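Local coordinates for Cif (Cell cycle inhibiting factor) (Escherichia coli, PDB 3EFY), which deamidates a specific glutamine of host NEDD8, which inactivates cullin-RING ubiquitin ligases and arrests the host cell cycle, at residues S124-D129 with I151-H156; N118-M123 with D157-Q162; E100-H105 with F137-N142. All coordinates share one frame; numbering follows the deposited sequence.

Contact 1 (S124-D129 with I151-H156); sequences SQNKTD and IQYQKH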
loop_
_atom_site.group_PDB
_atom_site.type_symbol
_atom_site.label_atom_id
_atom_site.label_comp_id
_atom_site.label_asym_id
_atom_site.label_seq_id
_atom_site.Cartn_x
_atom_site.Cartn_y
_atom_site.Cartn_z
ATOM N N SER A 124 4.553 -27.803 15.138
ATOM C CA SER A 124 3.289 -27.904 15.871
ATOM C C SER A 124 3.303 -29.052 16.885
ATOM O O SER A 124 2.551 -29.021 17.830
ATOM C CB SER A 124 2.091 -28.063 14.925
ATOM O OG SER A 124 2.197 -29.226 14.164
ATOM N N GLN A 125 4.184 -30.017 16.684
ATOM C CA GLN A 125 4.350 -31.168 17.567
ATOM C C GLN A 125 5.591 -31.026 18.463
ATOM O O GLN A 125 6.034 -32.013 19.070
ATOM C CB GLN A 125 4.502 -32.415 16.728
ATOM C CG GLN A 125 3.261 -32.803 15.950
ATOM C CD GLN A 125 3.525 -33.928 15.007
ATOM O OE1 GLN A 125 3.717 -33.720 13.808
ATOM N NE2 GLN A 125 3.561 -35.143 15.535
ATOM N N ASN A 126 6.145 -29.821 18.515
ATOM C CA ASN A 126 7.356 -29.504 19.282
ATOM C C ASN A 126 8.566 -30.348 18.900
ATOM O O ASN A 126 9.387 -30.678 19.760
ATOM C CB ASN A 126 7.084 -29.605 20.797
ATOM C CG ASN A 126 8.112 -28.833 21.657
ATOM O OD1 ASN A 126 8.674 -27.795 21.243
ATOM N ND2 ASN A 126 8.352 -29.342 22.872
ATOM N N LYS A 127 8.703 -30.690 17.622
ATOM C CA LYS A 127 9.861 -31.435 17.176
ATOM C C LYS A 127 10.760 -30.465 16.428
ATOM O O LYS A 127 10.733 -30.402 15.202
ATOM C CB LYS A 127 9.458 -32.631 16.316
ATOM C CG LYS A 127 8.380 -33.499 16.950
ATOM C CD LYS A 127 8.179 -34.830 16.222
ATOM C CE LYS A 127 6.759 -35.387 16.380
ATOM N NZ LYS A 127 6.439 -35.953 17.747
ATOM N N THR A 128 11.531 -29.672 17.176
ATOM C CA THR A 128 12.399 -28.675 16.560
ATOM C C THR A 128 13.463 -29.398 15.754
ATOM O O THR A 128 13.973 -30.434 16.162
ATOM C CB THR A 128 13.068 -27.740 17.590
ATOM O OG1 THR A 128 13.915 -28.516 18.438
ATOM C CG2 THR A 128 12.026 -27.012 18.436
ATOM N N ASP A 129 13.741 -28.880 14.575
ATOM C CA ASP A 129 14.807 -29.375 13.760
ATOM C C ASP A 129 15.571 -28.126 13.325
ATOM O O ASP A 129 15.123 -27.418 12.445
ATOM C CB ASP A 129 14.194 -30.143 12.594
ATOM C CG ASP A 129 15.211 -30.678 11.623
ATOM O OD1 ASP A 129 16.373 -30.222 11.635
ATOM O OD2 ASP A 129 14.814 -31.554 10.807
ATOM N N ILE A 151 12.739 -20.468 21.049
ATOM C CA ILE A 151 11.489 -21.149 20.667
ATOM C C ILE A 151 10.477 -21.018 21.813
ATOM O O ILE A 151 10.825 -21.191 23.011
ATOM C CB ILE A 151 11.733 -22.605 20.252
ATOM C CG1 ILE A 151 12.611 -22.660 19.009
ATOM C CG2 ILE A 151 10.385 -23.338 19.996
ATOM C CD1 ILE A 151 13.238 -23.976 18.730
ATOM N N GLN A 152 9.246 -20.648 21.478
ATOM C CA GLN A 152 8.165 -20.484 22.448
ATOM C C GLN A 152 7.054 -21.463 22.109
ATOM O O GLN A 152 5.973 -21.039 21.779
ATOM C CB GLN A 152 7.536 -19.087 22.432
ATOM C CG GLN A 152 8.402 -17.916 22.035
ATOM C CD GLN A 152 9.018 -17.168 23.205
ATOM O OE1 GLN A 152 10.210 -16.840 23.182
ATOM N NE2 GLN A 152 8.211 -16.868 24.217
ATOM N N TYR A 153 7.314 -22.756 22.206
ATOM C CA TYR A 153 6.264 -23.743 21.983
ATOM C C TYR A 153 5.151 -23.634 23.045
ATOM O O TYR A 153 5.416 -23.571 24.250
ATOM C CB TYR A 153 6.844 -25.159 21.939
ATOM C CG TYR A 153 5.808 -26.232 21.717
ATOM C CD1 TYR A 153 5.177 -26.373 20.479
ATOM C CD2 TYR A 153 5.444 -27.106 22.743
ATOM C CE1 TYR A 153 4.216 -27.346 20.267
ATOM C CE2 TYR A 153 4.486 -28.103 22.535
ATOM C CZ TYR A 153 3.871 -28.214 21.298
ATOM O OH TYR A 153 2.919 -29.194 21.085
ATOM N N GLN A 154 3.906 -23.579 22.572
ATOM C CA GLN A 154 2.713 -23.701 23.426
ATOM C C GLN A 154 1.981 -25.011 23.048
ATOM O O GLN A 154 2.204 -25.559 21.963
ATOM C CB GLN A 154 1.829 -22.434 23.323
ATOM C CG GLN A 154 1.758 -21.714 21.923
ATOM C CD GLN A 154 2.932 -20.703 21.624
ATOM O OE1 GLN A 154 3.405 -19.987 22.528
ATOM N NE2 GLN A 154 3.375 -20.641 20.347
ATOM N N LYS A 155 1.152 -25.548 23.944
ATOM C CA LYS A 155 0.566 -26.889 23.733
ATOM C C LYS A 155 -0.346 -26.960 22.496
ATOM O O LYS A 155 -0.290 -27.926 21.736
ATOM C CB LYS A 155 -0.179 -27.388 24.991
ATOM C CG LYS A 155 -0.445 -28.915 25.009
ATOM C CD LYS A 155 -0.172 -29.545 26.406
ATOM C CE LYS A 155 -0.092 -31.081 26.341
ATOM N NZ LYS A 155 0.443 -31.731 27.594
ATOM N N HIS A 156 -1.169 -25.943 22.285
ATOM C CA HIS A 156 -1.923 -25.853 21.028
ATOM C C HIS A 156 -1.917 -24.419 20.497
ATOM O O HIS A 156 -1.389 -23.508 21.140
ATOM C CB HIS A 156 -3.345 -26.421 21.206
ATOM C CG HIS A 156 -3.386 -27.924 21.314
ATOM N ND1 HIS A 156 -3.167 -28.757 20.234
ATOM C CD2 HIS A 156 -3.601 -28.739 22.377
ATOM C CE1 HIS A 156 -3.252 -30.018 20.625
ATOM N NE2 HIS A 156 -3.510 -30.035 21.922
HETATM O O HOH W 1 0.360 -28.189 19.131
#
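N126, the C' residue of the Schellman motif that ends helix 113-124, lays its side chain over one face of the Y153 ring. Its positive phi goes with the motif's two backbone bonds, K127 N to C122 O and N126 N to M123 O. N126 CB lies over the ring centre in a CH-pi contact, 3.4 Å from the Y153 centroid. Chi1 of -160° sets CG anti to the backbone N, and the amide lies over the CG and CD2 side of the ring, stacked within 7° of its plane; N126 OD1 comes to 3.3 Å from Y153 CB. At the ring's edge, Y153 OH donates a long hydrogen bond to S124 O (3.3 Å), arriving above the carbonyl plane, 36° out of it. A water donates hydrogen bonds to S124 O (2.7 Å) and to K155 O, bridging the two carbonyls. Farther along, T128 CG2 presses on I151 CD1 at 3.3 Å, closer than two methyl groups normally pack. The contact lies at the surface: 124-129 turns the chain from helix 113-124 into helix 130-137, N-capped by D129, while 151-156 leads toward edge strand 159-166.

Contact 2 (N118-M123 with D157-Q162); sequences NYFSCM and DNFSFQ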
loop_
_atom_site.group_PDB
_atom_site.type_symbol
_atom_site.label_atom_id
_atom_site.label_comp_id
_atom_site.label_asym_id
_atom_site.label_seq_id
_atom_site.Cartn_x
_atom_site.Cartn_y
_atom_site.Cartn_z
ATOM N N ASN A 118 5.917 -29.484 5.954
ATOM C CA ASN A 118 6.524 -30.430 6.867
ATOM C C ASN A 118 7.042 -29.682 8.086
ATOM O O ASN A 118 6.857 -30.136 9.218
ATOM C CB ASN A 118 7.673 -31.163 6.203
ATOM C CG ASN A 118 8.387 -32.131 7.172
ATOM O OD1 ASN A 118 9.511 -31.873 7.630
ATOM N ND2 ASN A 118 7.714 -33.234 7.516
ATOM N N TYR A 119 7.647 -28.519 7.861
ATOM C CA TYR A 119 8.095 -27.671 8.984
ATOM C C TYR A 119 6.929 -27.316 9.926
ATOM O O TYR A 119 7.027 -27.448 11.156
ATOM C CB TYR A 119 8.875 -26.388 8.481
ATOM C CG TYR A 119 8.918 -25.325 9.518
ATOM C CD1 TYR A 119 9.772 -25.429 10.611
ATOM C CD2 TYR A 119 7.983 -24.279 9.510
ATOM C CE1 TYR A 119 9.739 -24.518 11.626
ATOM C CE2 TYR A 119 7.959 -23.340 10.512
ATOM C CZ TYR A 119 8.839 -23.460 11.571
ATOM O OH TYR A 119 8.808 -22.587 12.605
ATOM N N PHE A 120 5.789 -26.862 9.376
ATOM C CA PHE A 120 4.643 -26.522 10.219
ATOM C C PHE A 120 4.248 -27.726 11.078
ATOM O O PHE A 120 3.982 -27.614 12.291
ATOM C CB PHE A 120 3.398 -26.132 9.385
ATOM C CG PHE A 120 3.551 -24.911 8.510
ATOM C CD1 PHE A 120 4.361 -23.866 8.827
ATOM C CD2 PHE A 120 2.791 -24.815 7.356
ATOM C CE1 PHE A 120 4.467 -22.802 7.996
ATOM C CE2 PHE A 120 2.863 -23.756 6.557
ATOM C CZ PHE A 120 3.696 -22.736 6.844
ATOM N N SER A 121 4.215 -28.886 10.434
ATOM C CA SER A 121 3.814 -30.104 11.120
ATOM C C SER A 121 4.778 -30.452 12.266
ATOM O O SER A 121 4.351 -30.708 13.378
ATOM C CB SER A 121 3.705 -31.266 10.136
ATOM O OG SER A 121 3.202 -32.385 10.847
ATOM N N CYS A 122 6.068 -30.416 11.989
ATOM C CA CYS A 122 7.085 -30.679 13.024
ATOM C C CYS A 122 7.017 -29.680 14.179
ATOM O O CYS A 122 6.970 -30.075 15.336
ATOM C CB CYS A 122 8.484 -30.657 12.422
ATOM S SG CYS A 122 8.816 -32.009 11.300
ATOM N N MET A 123 6.987 -28.378 13.881
ATOM C CA MET A 123 6.946 -27.365 14.924
ATOM C C MET A 123 5.672 -27.457 15.762
ATOM O O MET A 123 5.696 -27.256 16.978
ATOM C CB MET A 123 7.124 -25.968 14.307
ATOM C CG MET A 123 7.147 -24.810 15.236
ATOM S SD MET A 123 8.657 -24.844 16.275
ATOM C CE MET A 123 9.754 -25.593 15.124
ATOM N N ASP A 157 -2.454 -24.233 19.293
ATOM C CA ASP A 157 -2.578 -22.907 18.676
ATOM C C ASP A 157 -1.261 -22.131 18.494
ATOM O O ASP A 157 -1.240 -20.906 18.664
ATOM C CB ASP A 157 -3.532 -22.023 19.474
ATOM C CG ASP A 157 -4.871 -22.681 19.749
ATOM O OD1 ASP A 157 -5.292 -23.594 18.982
ATOM O OD2 ASP A 157 -5.493 -22.260 20.751
ATOM N N ASN A 158 -0.193 -22.832 18.129
ATOM C CA ASN A 158 1.078 -22.202 17.799
ATOM C C ASN A 158 0.926 -21.330 16.519
ATOM O O ASN A 158 1.379 -20.189 16.469
ATOM C CB ASN A 158 2.130 -23.296 17.575
ATOM C CG ASN A 158 2.517 -23.998 18.878
ATOM O OD1 ASN A 158 2.110 -25.151 19.138
ATOM N ND2 ASN A 158 3.251 -23.277 19.721
ATOM N N PHE A 159 0.227 -21.879 15.531
ATOM C CA PHE A 159 0.112 -21.220 14.229
ATOM C C PHE A 159 -1.260 -20.590 14.027
ATOM O O PHE A 159 -2.283 -21.134 14.464
ATOM C CB PHE A 159 0.319 -22.224 13.098
ATOM C CG PHE A 159 1.747 -22.681 12.926
ATOM C CD1 PHE A 159 2.633 -21.918 12.198
ATOM C CD2 PHE A 159 2.176 -23.854 13.484
ATOM C CE1 PHE A 159 3.948 -22.311 11.998
ATOM C CE2 PHE A 159 3.514 -24.302 13.282
ATOM C CZ PHE A 159 4.407 -23.507 12.567
ATOM N N SER A 160 -1.271 -19.470 13.318
ATOM C CA SER A 160 -2.496 -18.863 12.754
ATOM C C SER A 160 -2.157 -18.460 11.317
ATOM O O SER A 160 -1.112 -17.853 11.085
ATOM C CB SER A 160 -2.837 -17.599 13.523
ATOM O OG SER A 160 -3.990 -16.942 13.037
ATOM N N PHE A 161 -3.041 -18.773 10.378
ATOM C CA PHE A 161 -2.812 -18.509 8.978
ATOM C C PHE A 161 -3.920 -17.653 8.401
ATOM O O PHE A 161 -5.059 -17.662 8.878
ATOM C CB PHE A 161 -2.794 -19.799 8.190
ATOM C CG PHE A 161 -1.722 -20.763 8.626
ATOM C CD1 PHE A 161 -0.430 -20.623 8.128
ATOM C CD2 PHE A 161 -2.009 -21.802 9.499
ATOM C CE1 PHE A 161 0.573 -21.525 8.518
ATOM C CE2 PHE A 161 -1.039 -22.712 9.861
ATOM C CZ PHE A 161 0.261 -22.558 9.376
ATOM N N GLN A 162 -3.586 -16.921 7.341
ATOM C CA GLN A 162 -4.597 -16.290 6.463
ATOM C C GLN A 162 -4.261 -16.692 5.036
ATOM O O GLN A 162 -3.080 -16.642 4.630
ATOM C CB GLN A 162 -4.603 -14.778 6.577
ATOM C CG GLN A 162 -4.898 -14.309 8.012
ATOM C CD GLN A 162 -4.868 -12.810 8.164
ATOM O OE1 GLN A 162 -4.595 -12.069 7.203
ATOM N NE2 GLN A 162 -5.188 -12.332 9.376
#
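F159, at the start of strand 159-166, points its ring at helix 113-124; the axes of 118-123 and 159-162 run roughly antiparallel and approach to 11.2 Å. Chi1 of -73° sets its CG anti to the carbonyl carbon. Beyond it, ring atoms CE1, CE2 and CZ meet F120, Y119 and M123. F120 comes over one face: its ring turns an edge to F159 in an offset edge-to-face pair, planes at 64°, with F120 CD1 3.6 Å from F159 CE1. On the ring's CE2 side, F159 CE2 lies 3.5 Å from the backbone F120 O, an oxygen that also accepts from S124 OG. F159 CZ touches Y119 CE2 at 4.1 Å and M123 CG at 4.0 Å, Y119 standing at the edge of the F159 ring. Two residues on, the F161 ring directs its edge at the face of F120, centroids 5.0 Å apart and planes at 61°, with F161 CE1 above the rim of F120 near CZ. V59 of the neighbouring strand and L39 and L42 of helix 39-47 also touch both F120 and F161. No hydrogen bond joins the two segments. The helix is held against the edge strand by dispersion in a buried aromatic cluster, whose edge-to-face pairs are consistent with weakly positive ring hydrogens meeting pi faces.

Contact 3 (E100-H105 with F137-N142); sequences EDWMTH and FDIDGN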
loop_
_atom_site.group_PDB
_atom_site.type_symbol
_atom_site.label_atom_id
_atom_site.label_comp_id
_atom_site.label_asym_id
_atom_site.label_seq_id
_atom_site.Cartn_x
_atom_site.Cartn_y
_atom_site.Cartn_z
ATOM N N GLU A 100 15.098 -6.270 2.121
ATOM C CA GLU A 100 15.925 -6.052 0.908
ATOM C C GLU A 100 16.956 -7.167 0.684
ATOM O O GLU A 100 17.107 -7.693 -0.428
ATOM C CB GLU A 100 16.628 -4.686 0.999
ATOM C CG GLU A 100 17.505 -4.383 -0.160
ATOM C CD GLU A 100 18.070 -2.980 -0.120
ATOM O OE1 GLU A 100 18.078 -2.328 0.952
ATOM O OE2 GLU A 100 18.511 -2.541 -1.185
ATOM N N ASP A 101 17.619 -7.559 1.759
ATOM C CA ASP A 101 18.668 -8.577 1.697
ATOM C C ASP A 101 18.105 -9.958 1.396
ATOM O O ASP A 101 18.591 -10.651 0.498
ATOM C CB ASP A 101 19.469 -8.569 2.972
ATOM C CG ASP A 101 20.223 -7.256 3.178
ATOM O OD1 ASP A 101 20.591 -6.591 2.158
ATOM O OD2 ASP A 101 20.390 -6.862 4.356
ATOM N N TRP A 102 17.028 -10.339 2.101
ATOM C CA TRP A 102 16.370 -11.603 1.839
ATOM C C TRP A 102 15.920 -11.681 0.364
ATOM O O TRP A 102 16.119 -12.710 -0.322
ATOM C CB TRP A 102 15.179 -11.782 2.797
ATOM C CG TRP A 102 14.440 -13.062 2.590
ATOM C CD1 TRP A 102 13.229 -13.199 1.947
ATOM C CD2 TRP A 102 14.865 -14.393 2.923
ATOM N NE1 TRP A 102 12.874 -14.516 1.920
ATOM C CE2 TRP A 102 13.859 -15.280 2.493
ATOM C CE3 TRP A 102 16.003 -14.940 3.533
ATOM C CZ2 TRP A 102 13.974 -16.662 2.669
ATOM C CZ3 TRP A 102 16.086 -16.286 3.750
ATOM C CH2 TRP A 102 15.074 -17.154 3.330
ATOM N N MET A 103 15.273 -10.626 -0.120
ATOM C CA MET A 103 14.589 -10.674 -1.409
ATOM C C MET A 103 15.559 -10.668 -2.593
ATOM O O MET A 103 15.223 -11.218 -3.676
ATOM C CB MET A 103 13.567 -9.566 -1.552
ATOM C CG MET A 103 12.445 -9.650 -0.500
ATOM S SD MET A 103 11.397 -11.114 -0.751
ATOM C CE MET A 103 10.445 -10.566 -2.113
ATOM N N THR A 104 16.732 -10.102 -2.348
ATOM C CA THR A 104 17.763 -9.978 -3.410
ATOM C C THR A 104 18.755 -11.142 -3.393
ATOM O O THR A 104 19.725 -11.153 -4.189
ATOM C CB THR A 104 18.451 -8.567 -3.369
ATOM O OG1 THR A 104 19.114 -8.320 -2.130
ATOM C CG2 THR A 104 17.438 -7.442 -3.636
ATOM N N HIS A 105 18.560 -12.096 -2.487
ATOM C CA HIS A 105 19.409 -13.239 -2.356
ATOM C C HIS A 105 18.478 -14.470 -2.302
ATOM O O HIS A 105 17.918 -14.854 -3.307
ATOM C CB HIS A 105 20.439 -13.040 -1.204
ATOM C CG HIS A 105 21.328 -11.843 -1.421
ATOM N ND1 HIS A 105 20.998 -10.591 -0.965
ATOM C CD2 HIS A 105 22.458 -11.680 -2.168
ATOM C CE1 HIS A 105 21.910 -9.714 -1.366
ATOM N NE2 HIS A 105 22.809 -10.352 -2.098
ATOM N N PHE A 137 14.750 -20.438 6.771
ATOM C CA PHE A 137 14.604 -19.057 7.226
ATOM C C PHE A 137 15.899 -18.238 7.286
ATOM O O PHE A 137 15.843 -17.018 7.270
ATOM C CB PHE A 137 13.944 -19.014 8.610
ATOM C CG PHE A 137 12.526 -19.552 8.636
ATOM C CD1 PHE A 137 11.484 -18.769 8.165
ATOM C CD2 PHE A 137 12.250 -20.808 9.136
ATOM C CE1 PHE A 137 10.173 -19.287 8.143
ATOM C CE2 PHE A 137 10.970 -21.301 9.137
ATOM C CZ PHE A 137 9.931 -20.535 8.624
ATOM N N ASP A 138 17.055 -18.923 7.382
ATOM C CA ASP A 138 18.337 -18.205 7.465
ATOM C C ASP A 138 18.920 -17.871 6.083
ATOM O O ASP A 138 18.958 -18.708 5.197
ATOM C CB ASP A 138 19.327 -18.977 8.336
ATOM C CG ASP A 138 20.558 -18.119 8.676
ATOM O OD1 ASP A 138 20.448 -17.209 9.526
ATOM O OD2 ASP A 138 21.574 -18.257 7.967
ATOM N N ILE A 139 19.389 -16.645 5.897
ATOM C CA ILE A 139 19.852 -16.179 4.605
ATOM C C ILE A 139 21.030 -17.027 4.055
ATOM O O ILE A 139 21.179 -17.186 2.846
ATOM C CB ILE A 139 20.199 -14.676 4.633
ATOM C CG1 ILE A 139 20.242 -14.112 3.207
ATOM C CG2 ILE A 139 21.453 -14.420 5.495
ATOM C CD1 ILE A 139 20.344 -12.613 3.058
ATOM N N ASP A 140 21.820 -17.544 4.982
ATOM C CA ASP A 140 22.967 -18.400 4.665
ATOM C C ASP A 140 22.720 -19.883 4.943
ATOM O O ASP A 140 23.623 -20.726 4.762
ATOM C CB ASP A 140 24.199 -17.945 5.483
ATOM C CG ASP A 140 24.671 -16.557 5.139
ATOM O OD1 ASP A 140 24.604 -16.152 3.951
ATOM O OD2 ASP A 140 25.152 -15.862 6.086
ATOM N N GLY A 141 21.546 -20.245 5.435
ATOM C CA GLY A 141 21.275 -21.581 5.914
ATOM C C GLY A 141 22.126 -22.032 7.079
ATOM O O GLY A 141 22.420 -23.226 7.209
ATOM N N ASN A 142 22.512 -21.087 7.933
ATOM C CA ASN A 142 23.531 -21.338 8.956
ATOM C C ASN A 142 22.924 -21.622 10.317
ATOM O O ASN A 142 22.424 -20.717 11.000
ATOM C CB ASN A 142 24.492 -20.155 8.996
ATOM C CG ASN A 142 25.689 -20.415 9.934
ATOM O OD1 ASN A 142 25.710 -21.405 10.659
ATOM N ND2 ASN A 142 26.672 -19.523 9.897
#
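W102 carries CG anti to its backbone N (chi1 180°), and the indole, turned by chi2 (-103°), reaches the loop after helix 130-137. I139 CG1 is anti to N (chi1 -162°), and an extended chi2 carries CD1 past the indole to the helix backbone. W102 CZ3 is 3.6 Å from F137 O and 3.9 Å from I139 CA; I139 CA, I139 N and D138 C lie at the edge of the indole, near its plane. I139 CD1 rests 3.7 Å from D101 O, beside the CB atoms of D101 and H105. That oxygen is already engaged, since H105 ND1 donates to a lone pair of D101 O at 2.8 Å, in the imidazole plane. The loop is shaped by D138, whose OD2 accepts D140 N (3.1 Å, an Asx turn) and N142 N (3.0 Å) from opposite faces of the carboxylate, while OD1 forms a salt bridge with R95. W102 NE1 is bonded to L84 O, fixing the indole at its other edge. F137 O accepts a hydrogen bond from NE2 of Q86, an active-site residue, which may polarise the carbonyl; with W102 CZ3 beside it, indole and carbonyl probably form part of a second shell around Q86.

In this C-terminal, catalytic part of Cif, helix 99-103 supplies the first half of contact 3. Helix 113-124 then opens contact 2, and the turn after it, 124-129, opens contact 1. Helix 130-137 follows, and 137-142 closes contact 3; 151-156 next closes contact 1 and 157-162 contact 2. Contact 1 is thus nested within the loop of contact 2, whereas contact 3 crosses both. Contacts 1 and 2 adjoin through K127 N and C122 O, and contacts 2 and 3 through the rings of Y119 and F137. Contacts 1 and 2 tie helix 113-124 and its C-terminal turn to strand 159-166 and the loop before it; contact 3 ties helix 99-103 to the loop after helix 130-137, near Q86 and H66.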